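Local coordinates for protein CCMAN5 (Cellulosimicrobium cellulans, PDB 2XSG) that probably hydrolyses alpha-mannosidic linkages as a bacterial family GH92 glycosidase, and enables mannose-6-phosphate modification of yeast-produced lysosomal enzymes, at residues Ser173-Glu178 / Thr227-Val232; Thr184-Gly189 / Tyr203-Thr208; Val214-Asp219 / Thr234-Thr239. One frame throughout, in Å; residues are numbered along the deposited sequence.

Contact 1. Residues Ser173-Glu178 / Thr227-Val232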
loop_
_atom_site.group_PDB
_atom_site.type_symbol
_atom_site.label_atom_id
_atom_site.label_comp_id
_atom_site.label_asym_id
_atom_site.label_seq_id
_atom_site.Cartn_x
_atom_site.Cartn_y
_atom_site.Cartn_z
ATOM N N SER A 173 -10.201 -10.573 22.944
ATOM C CA SER A 173 -9.077 -9.870 23.551
ATOM C C SER A 173 -8.846 -10.369 24.971
ATOM O O SER A 173 -9.734 -11.000 25.566
ATOM C CB SER A 173 -9.324 -8.350 23.560
ATOM O OG SER A 173 -10.363 -8.023 24.475
ATOM N N SER A 174 -7.648 -10.111 25.499
ATOM C CA SER A 174 -7.334 -10.434 26.897
ATOM C C SER A 174 -6.349 -9.445 27.465
ATOM O O SER A 174 -5.607 -8.779 26.730
ATOM C CB SER A 174 -6.760 -11.848 27.041
ATOM O OG SER A 174 -5.473 -11.920 26.429
ATOM N N VAL A 175 -6.340 -9.364 28.791
ATOM C CA VAL A 175 -5.402 -8.505 29.493
ATOM C C VAL A 175 -5.046 -9.157 30.834
ATOM O O VAL A 175 -5.921 -9.641 31.547
ATOM C CB VAL A 175 -5.939 -7.047 29.619
ATOM C CG1 VAL A 175 -7.304 -7.012 30.369
ATOM C CG2 VAL A 175 -4.884 -6.119 30.280
ATOM N N GLN A 176 -3.752 -9.240 31.113
ATOM C CA GLN A 176 -3.252 -9.672 32.403
ATOM C C GLN A 176 -2.434 -8.512 32.962
ATOM O O GLN A 176 -1.587 -7.948 32.255
ATOM C CB GLN A 176 -2.388 -10.921 32.215
ATOM C CG GLN A 176 -1.809 -11.515 33.499
ATOM C CD GLN A 176 -2.842 -12.284 34.281
ATOM O OE1 GLN A 176 -3.468 -13.210 33.763
ATOM N NE2 GLN A 176 -3.043 -11.894 35.527
ATOM N N VAL A 177 -2.693 -8.168 34.221
ATOM C CA VAL A 177 -1.972 -7.117 34.930
ATOM C C VAL A 177 -0.884 -7.656 35.874
ATOM O O VAL A 177 -1.119 -8.611 36.608
ATOM C CB VAL A 177 -2.960 -6.249 35.766
ATOM C CG1 VAL A 177 -2.233 -5.128 36.458
ATOM C CG2 VAL A 177 -4.029 -5.687 34.872
ATOM N N GLU A 178 0.288 -7.011 35.866
ATOM C CA GLU A 178 1.392 -7.300 36.808
ATOM C C GLU A 178 1.877 -5.997 37.417
ATOM O O GLU A 178 2.163 -5.049 36.689
ATOM C CB GLU A 178 2.589 -7.913 36.074
ATOM C CG GLU A 178 2.537 -9.407 35.859
ATOM C CD GLU A 178 2.689 -10.153 37.169
ATOM O OE1 GLU A 178 3.762 -10.004 37.816
ATOM O OE2 GLU A 178 1.736 -10.876 37.555
ATOM N N THR A 227 -7.093 -8.851 38.194
ATOM C CA THR A 227 -5.882 -8.594 37.417
ATOM C C THR A 227 -5.881 -9.293 36.053
ATOM O O THR A 227 -4.897 -9.196 35.316
ATOM C CB THR A 227 -4.636 -9.041 38.199
ATOM O OG1 THR A 227 -4.841 -10.384 38.667
ATOM C CG2 THR A 227 -4.365 -8.109 39.391
ATOM N N ALA A 228 -6.962 -10.018 35.737
ATOM C CA ALA A 228 -7.057 -10.797 34.481
ATOM C C ALA A 228 -8.446 -10.680 33.849
ATOM O O ALA A 228 -9.462 -10.717 34.552
ATOM C CB ALA A 228 -6.717 -12.277 34.726
ATOM N N GLN A 229 -8.478 -10.520 32.529
ATOM C CA GLN A 229 -9.719 -10.566 31.770
ATOM C C GLN A 229 -9.465 -11.307 30.474
ATOM O O GLN A 229 -8.355 -11.281 29.941
ATOM C CB GLN A 229 -10.252 -9.157 31.441
ATOM C CG GLN A 229 -10.515 -8.232 32.636
ATOM C CD GLN A 229 -11.760 -8.596 33.452
ATOM O OE1 GLN A 229 -12.608 -9.341 33.006
ATOM N NE2 GLN A 229 -11.875 -8.031 34.643
ATOM N N ASP A 230 -10.506 -11.953 29.962
ATOM C CA ASP A 230 -10.419 -12.705 28.728
ATOM C C ASP A 230 -11.816 -12.792 28.114
ATOM O O ASP A 230 -12.709 -13.400 28.685
ATOM C CB ASP A 230 -9.878 -14.104 29.029
ATOM C CG ASP A 230 -9.471 -14.861 27.785
ATOM O OD1 ASP A 230 -9.538 -14.300 26.665
ATOM O OD2 ASP A 230 -9.065 -16.042 27.945
ATOM N N GLY A 231 -12.005 -12.189 26.949
ATOM C CA GLY A 231 -13.341 -12.129 26.349
ATOM C C GLY A 231 -13.289 -11.442 25.006
ATOM O O GLY A 231 -12.482 -11.801 24.157
ATOM N N VAL A 232 -14.156 -10.452 24.823
ATOM C CA VAL A 232 -14.236 -9.687 23.578
ATOM C C VAL A 232 -13.949 -8.219 23.875
ATOM O O VAL A 232 -12.933 -7.671 23.414
ATOM C CB VAL A 232 -15.616 -9.845 22.921
ATOM C CG1 VAL A 232 -15.648 -9.145 21.574
ATOM C CG2 VAL A 232 -15.940 -11.314 22.737
HETATM O O HOH W 1 -4.579 -12.672 37.451
#

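Contact 2. Residues Thr184-Gly189 / Tyr203-Thr208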
loop_
_atom_site.group_PDB
_atom_site.type_symbol
_atom_site.label_atom_id
_atom_site.label_comp_id
_atom_site.label_asym_id
_atom_site.label_seq_id
_atom_site.Cartn_x
_atom_site.Cartn_y
_atom_site.Cartn_z
ATOM N N THR A 184 5.694 0.007 39.032
ATOM C CA THR A 184 5.223 0.107 37.630
ATOM C C THR A 184 4.349 -1.097 37.247
ATOM O O THR A 184 4.426 -2.157 37.878
ATOM C CB THR A 184 6.365 0.262 36.589
ATOM O OG1 THR A 184 7.242 -0.872 36.639
ATOM C CG2 THR A 184 7.139 1.580 36.793
ATOM N N VAL A 185 3.512 -0.910 36.226
ATOM C CA VAL A 185 2.561 -1.926 35.785
ATOM C C VAL A 185 2.905 -2.400 34.380
ATOM O O VAL A 185 3.313 -1.618 33.533
ATOM C CB VAL A 185 1.096 -1.429 35.855
ATOM C CG1 VAL A 185 0.125 -2.479 35.310
ATOM C CG2 VAL A 185 0.720 -1.105 37.284
ATOM N N GLU A 186 2.780 -3.708 34.184
ATOM C CA GLU A 186 2.929 -4.340 32.885
ATOM C C GLU A 186 1.603 -5.038 32.577
ATOM O O GLU A 186 1.049 -5.739 33.447
ATOM C CB GLU A 186 4.096 -5.337 32.876
ATOM C CG GLU A 186 4.470 -5.872 31.480
ATOM C CD GLU A 186 3.862 -7.235 31.171
ATOM O OE1 GLU A 186 3.266 -7.831 32.092
ATOM O OE2 GLU A 186 3.984 -7.710 30.008
ATOM N N LEU A 187 1.084 -4.771 31.378
ATOM C CA LEU A 187 -0.158 -5.338 30.859
ATOM C C LEU A 187 0.190 -6.201 29.657
ATOM O O LEU A 187 1.045 -5.826 28.858
ATOM C CB LEU A 187 -1.104 -4.230 30.393
ATOM C CG LEU A 187 -1.536 -3.111 31.345
ATOM C CD1 LEU A 187 -2.463 -2.109 30.648
ATOM C CD2 LEU A 187 -2.216 -3.692 32.579
ATOM N N SER A 188 -0.462 -7.350 29.521
ATOM C CA SER A 188 -0.181 -8.217 28.378
ATOM C C SER A 188 -1.348 -9.115 28.052
ATOM O O SER A 188 -2.185 -9.407 28.923
ATOM C CB SER A 188 1.058 -9.084 28.651
ATOM O OG SER A 188 0.777 -10.024 29.675
ATOM N N GLY A 189 -1.379 -9.569 26.796
ATOM C CA GLY A 189 -2.432 -10.440 26.301
ATOM C C GLY A 189 -2.461 -10.475 24.787
ATOM O O GLY A 189 -1.435 -10.281 24.139
ATOM N N TYR A 203 -0.018 -10.456 19.842
ATOM C CA TYR A 203 0.233 -10.409 21.284
ATOM C C TYR A 203 0.883 -9.084 21.639
ATOM O O TYR A 203 1.573 -8.478 20.808
ATOM C CB TYR A 203 1.088 -11.607 21.741
ATOM C CG TYR A 203 0.427 -12.915 21.401
ATOM C CD1 TYR A 203 0.662 -13.530 20.175
ATOM C CD2 TYR A 203 -0.478 -13.511 22.275
ATOM C CE1 TYR A 203 0.047 -14.717 19.825
ATOM C CE2 TYR A 203 -1.131 -14.721 21.927
ATOM C CZ TYR A 203 -0.851 -15.311 20.702
ATOM O OH TYR A 203 -1.454 -16.502 20.342
ATOM N N TYR A 204 0.640 -8.611 22.858
ATOM C CA TYR A 204 1.191 -7.316 23.257
ATOM C C TYR A 204 1.752 -7.350 24.690
ATOM O O TYR A 204 1.336 -8.153 25.508
ATOM C CB TYR A 204 0.131 -6.197 23.095
ATOM C CG TYR A 204 -0.976 -6.327 24.115
ATOM C CD1 TYR A 204 -0.893 -5.667 25.342
ATOM C CD2 TYR A 204 -2.077 -7.163 23.882
ATOM C CE1 TYR A 204 -1.882 -5.809 26.298
ATOM C CE2 TYR A 204 -3.075 -7.324 24.845
ATOM C CZ TYR A 204 -2.963 -6.647 26.048
ATOM O OH TYR A 204 -3.933 -6.784 27.004
ATOM N N THR A 205 2.695 -6.450 24.971
ATOM C CA THR A 205 3.100 -6.115 26.328
ATOM C C THR A 205 3.186 -4.587 26.405
ATOM O O THR A 205 3.633 -3.947 25.459
ATOM C CB THR A 205 4.465 -6.766 26.719
ATOM O OG1 THR A 205 4.784 -6.421 28.074
ATOM C CG2 THR A 205 5.596 -6.264 25.810
ATOM N N ALA A 206 2.687 -4.008 27.497
ATOM C CA ALA A 206 2.736 -2.547 27.697
ATOM C C ALA A 206 3.132 -2.307 29.131
ATOM O O ALA A 206 2.476 -2.805 30.045
ATOM C CB ALA A 206 1.370 -1.905 27.401
ATOM N N ARG A 207 4.224 -1.587 29.342
ATOM C CA ARG A 207 4.634 -1.245 30.697
ATOM C C ARG A 207 4.568 0.264 30.873
ATOM O O ARG A 207 4.812 1.006 29.920
ATOM C CB ARG A 207 6.057 -1.739 30.977
ATOM C CG ARG A 207 7.141 -1.062 30.112
ATOM C CD ARG A 207 8.537 -1.633 30.397
ATOM N NE ARG A 207 9.554 -0.659 30.029
ATOM C CZ ARG A 207 10.859 -0.893 29.963
ATOM N NH1 ARG A 207 11.343 -2.103 30.232
ATOM N NH2 ARG A 207 11.684 0.081 29.620
ATOM N N THR A 208 4.224 0.706 32.084
ATOM C CA THR A 208 4.350 2.112 32.454
ATOM C C THR A 208 5.791 2.315 32.913
ATOM O O THR A 208 6.500 1.342 33.230
ATOM C CB THR A 208 3.368 2.528 33.584
ATOM O OG1 THR A 208 3.737 1.887 34.805
ATOM C CG2 THR A 208 1.913 2.159 33.232
#

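Contact 3. Residues Val214-Asp219 / Thr234-Thr239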
loop_
_atom_site.group_PDB
_atom_site.type_symbol
_atom_site.label_atom_id
_atom_site.label_comp_id
_atom_site.label_asym_id
_atom_site.label_seq_id
_atom_site.Cartn_x
_atom_site.Cartn_y
_atom_site.Cartn_z
ATOM N N VAL A 214 -4.216 -0.082 39.036
ATOM C CA VAL A 214 -4.913 -0.541 37.838
ATOM C C VAL A 214 -6.216 -1.290 38.140
ATOM O O VAL A 214 -6.334 -2.008 39.143
ATOM C CB VAL A 214 -3.932 -1.366 36.935
ATOM C CG1 VAL A 214 -3.312 -2.496 37.723
ATOM C CG2 VAL A 214 -4.592 -1.849 35.624
ATOM N N GLN A 215 -7.207 -1.056 37.288
ATOM C CA GLN A 215 -8.457 -1.781 37.298
ATOM C C GLN A 215 -8.732 -2.272 35.888
ATOM O O GLN A 215 -8.272 -1.664 34.908
ATOM C CB GLN A 215 -9.585 -0.876 37.755
ATOM C CG GLN A 215 -9.493 -0.527 39.233
ATOM C CD GLN A 215 -10.724 0.189 39.731
ATOM O OE1 GLN A 215 -11.118 1.231 39.199
ATOM N NE2 GLN A 215 -11.346 -0.370 40.767
ATOM N N THR A 216 -9.471 -3.370 35.777
ATOM C CA THR A 216 -9.764 -3.938 34.467
ATOM C C THR A 216 -11.252 -4.040 34.273
ATOM O O THR A 216 -12.005 -3.914 35.233
ATOM C CB THR A 216 -9.154 -5.328 34.305
ATOM O OG1 THR A 216 -9.735 -6.213 35.273
ATOM C CG2 THR A 216 -7.628 -5.269 34.480
ATOM N N TRP A 217 -11.664 -4.256 33.033
ATOM C CA TRP A 217 -13.056 -4.585 32.719
ATOM C C TRP A 217 -13.167 -5.732 31.713
ATOM O O TRP A 217 -12.274 -5.941 30.898
ATOM C CB TRP A 217 -13.821 -3.361 32.215
ATOM C CG TRP A 217 -13.540 -2.992 30.790
ATOM C CD1 TRP A 217 -14.027 -3.608 29.677
ATOM C CD2 TRP A 217 -12.723 -1.911 30.323
ATOM N NE1 TRP A 217 -13.559 -2.986 28.544
ATOM C CE2 TRP A 217 -12.760 -1.940 28.910
ATOM C CE3 TRP A 217 -11.974 -0.912 30.962
ATOM C CZ2 TRP A 217 -12.081 -1.009 28.119
ATOM C CZ3 TRP A 217 -11.280 0.015 30.172
ATOM C CH2 TRP A 217 -11.347 -0.042 28.766
ATOM N N GLY A 218 -14.274 -6.460 31.790
ATOM C CA GLY A 218 -14.627 -7.468 30.809
ATOM C C GLY A 218 -15.994 -7.151 30.225
ATOM O O GLY A 218 -16.494 -5.996 30.325
ATOM N N ASP A 219 -16.617 -8.174 29.647
ATOM C CA ASP A 219 -17.820 -7.989 28.823
ATOM C C ASP A 219 -19.090 -7.585 29.570
ATOM O O ASP A 219 -20.077 -7.170 28.944
ATOM C CB ASP A 219 -18.069 -9.238 27.989
ATOM C CG ASP A 219 -17.013 -9.432 26.911
ATOM O OD1 ASP A 219 -17.032 -8.678 25.907
ATOM O OD2 ASP A 219 -16.164 -10.336 27.082
ATOM N N THR A 234 -12.594 -6.103 26.514
ATOM C CA THR A 234 -11.836 -6.021 27.760
ATOM C C THR A 234 -11.008 -4.742 27.742
ATOM O O THR A 234 -10.831 -4.109 26.684
ATOM C CB THR A 234 -10.904 -7.272 28.009
ATOM O OG1 THR A 234 -9.846 -7.305 27.044
ATOM C CG2 THR A 234 -11.685 -8.572 27.922
ATOM N N GLY A 235 -10.513 -4.359 28.916
ATOM C CA GLY A 235 -9.627 -3.221 29.034
ATOM C C GLY A 235 -9.017 -3.059 30.402
ATOM O O GLY A 235 -9.342 -3.804 31.333
ATOM N N ALA A 236 -8.131 -2.074 30.522
ATOM C CA ALA A 236 -7.509 -1.722 31.795
ATOM C C ALA A 236 -7.401 -0.205 31.927
ATOM O O ALA A 236 -7.277 0.509 30.931
ATOM C CB ALA A 236 -6.134 -2.376 31.921
ATOM N N ILE A 237 -7.485 0.283 33.160
ATOM C CA ILE A 237 -7.333 1.710 33.429
ATOM C C ILE A 237 -6.184 1.891 34.409
ATOM O O ILE A 237 -6.201 1.333 35.508
ATOM C CB ILE A 237 -8.648 2.352 33.945
ATOM C CG1 ILE A 237 -9.790 2.060 32.933
ATOM C CG2 ILE A 237 -8.466 3.848 34.176
ATOM C CD1 ILE A 237 -11.130 2.707 33.245
ATOM N N LEU A 238 -5.166 2.618 33.965
ATOM C CA LEU A 238 -3.984 2.903 34.773
ATOM C C LEU A 238 -4.156 4.267 35.411
ATOM O O LEU A 238 -4.513 5.217 34.729
ATOM C CB LEU A 238 -2.726 2.911 33.890
ATOM C CG LEU A 238 -2.406 1.612 33.132
ATOM C CD1 LEU A 238 -1.595 1.883 31.858
ATOM C CD2 LEU A 238 -1.694 0.590 34.042
ATOM N N THR A 239 -3.897 4.358 36.711
ATOM C CA THR A 239 -3.986 5.620 37.447
ATOM C C THR A 239 -2.640 5.903 38.119
ATOM O O THR A 239 -2.065 5.028 38.793
ATOM C CB THR A 239 -5.140 5.605 38.478
ATOM O OG1 THR A 239 -6.371 5.282 37.812
ATOM C CG2 THR A 239 -5.296 6.970 39.154
#

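Contact 1. Residues Ser173-Glu178 / Thr227-Val232
Strands 173-178 and 228-231 run antiparallel, with 174° between their directions; Ser173-Gly231 and Val175-Gln229 are the hydrogen-bonded pairs, Ser174-Asp230 and Gln176-Ala228 the non-hydrogen-bonded ones. Gly231 N reaches Ser173 O at 2.9 Å in an almost perfectly straight bond that meets the oxygen nearly along the C=O axis. At the far end Val177 N takes Thr227 O at 2.7 Å, in the carbonyl plane, so pairing extends one residue beyond strand 228-231, to Thr227.

The side chain of Ser173 lengthens this pairing at its other limit. Ser173 OG sits in the crowded position between backbone N and carbonyl carbon (chi1 69°) and donates to Val232 O at 2.8 Å from above the carbonyl plane, while also being hydrogen-bonded to Thr234 OG1. On the same face Val175 and Gln229 lie side by side, CG1 of the valine 3.8 Å from CB of the glutamine. Beyond CG the Gln229 chain, bent at chi2, leads away, and its NE2 is hydrogen-bonded to Thr216 OG1.

The opposite face carries Gln176, whose CG is anti to the backbone N; a bend at chi2 (77°) folds the amide back over Ala228, OE1 3.5 Å from Ala228 CB. Gln176 NE2 is badly angled for Thr227 O and instead donates to a water at 2.6 Å, which also binds Thr227 OG1. Ser174 OG, on this face, turns to Gln190 N.

On its other side strand 169-179 is hydrogen-bonded to strand 185-195, through Ser174 with Gln190 and Gln176 with Ser188. Strand 228-231 thus borders this antiparallel sheet. Val177 packs against Val185 and Leu187 of strand 185-195 and against Val214 and Thr216 of strand 212-217, in a second sheet packed on this one, consistent with the beta-sandwich N-terminal domain of GH92 enzymes.

Contact 2. Residues Thr184-Gly189 / Tyr203-Thr208
This is part of a beta hairpin, strands 185-195 and 198-208, with Leu187-Ala206 and Gly189-Tyr204 as hydrogen-bonded pairs. Leu187 N and Ala206 N each find the partner's carbonyl oxygen at 2.8 Å, both in the carbonyl plane. The Gly189-Tyr204 pair is uneven: Tyr204 N reaches Gly189 O at 3.0 Å, whereas the return bond from Gly189 N to Tyr204 O is weak. Thr208 N donates to Val185 O at 2.9 Å, nearly along the C=O axis. Val185 N, in turn, is accepted not by a carbonyl but by Thr208 OG1, in a nearly straight bond of 3.1 Å; that hydroxyl is also hydrogen-bonded to Gln210 O.

Tyr204 lays one ring face on the opposite backbone, with Gly189 N lying 3.3 Å above the ring plane toward the rim. Its OH is hydrogen-bonded to Ser174 O. An alanine here removes the ring and its hydroxyl, and would probably loosen both the tie to Ser174 and the packing over the Gly189 peptide.

On the other face the Glu186 and Thr205 side chains cross at about a right angle. Arg263 NE of helix 259-270 forms a salt bridge with Glu186 OE2, which would tend to keep the carboxylate ionised. Glu186 OE2 also accepts Thr205 OG1 on its anti lone pair, at a very short 2.5 Å.

Contact 3. Residues Val214-Asp219 / Thr234-Thr239
Strand 235-239 lies antiparallel to strand 214-217, the two directions 162° apart. Thr234, just before it, brings its carbonyl carbon over the face of the Trp217 indole, near the rim, and rests CB 3.5 Å from Trp217 O.

Gly235 comes next, under the ring itself. Gly235 CA is 3.3 Å from the centroid of the six-membered ring of Trp217 and 10° off the ring normal, a close CH-pi contact. Trp217 CG occupies the crowded position between backbone N and carbonyl carbon (chi1 78°), which swings the indole across to the opposing strand; any beta carbon at Gly235 would collide with CZ2. Gly235 O accepts Trp217 N at 2.9 Å from above the carbonyl plane, and Gly235 N returns to Trp217 O at 3.1 Å. The indole NE1 is hydrogen-bonded to Asp233 OD1, and not to Thr234 O, for which its angle is poor.

Ala236 turns to the other face, where its CB meets Val214 CG2 at 4.0 Å. Ile237 returns to the tryptophan side and meets the ring at its edge, in plane, with CG1 3.7 Å from Trp217 CZ3. Ile237 N is bound to Gln215 O at 2.7 Å, nearly along the C=O axis. Leu238 then places CD2 4.1 Å from Val214 CG2.

Trp217 also touches Val160 of strand 158-162, and backbone bonding of Ala236 with Val161 places strand 235-240 between that strand and 212-217. Within this sheet of the probable sandwich, Trp217-Gly235 is an antiparallel hydrogen-bonded pair with the indole lying over the glycine, known as aromatic rescue of glycine.

From the N terminus, strand 169-179 is followed by the hairpin 185-195/198-208, where contact 2 closes a short loop. The chain then passes to the other sheet as strand 212-217, returns as strand 228-231 to close contact 1, and changes sheet again as strand 235-240 to close contact 3. Contact 2 is therefore nested within the loop of contact 1 and precedes contact 3 in series, whereas contacts 1 and 3 cross, their segments alternating. The crossing means that the chain alternates between the two sheets. Between them, Leu187 CD1 of contact 2 packs 3.9 Å from Ala236 CB of contact 3, and Val185 and Thr208 meet Leu238.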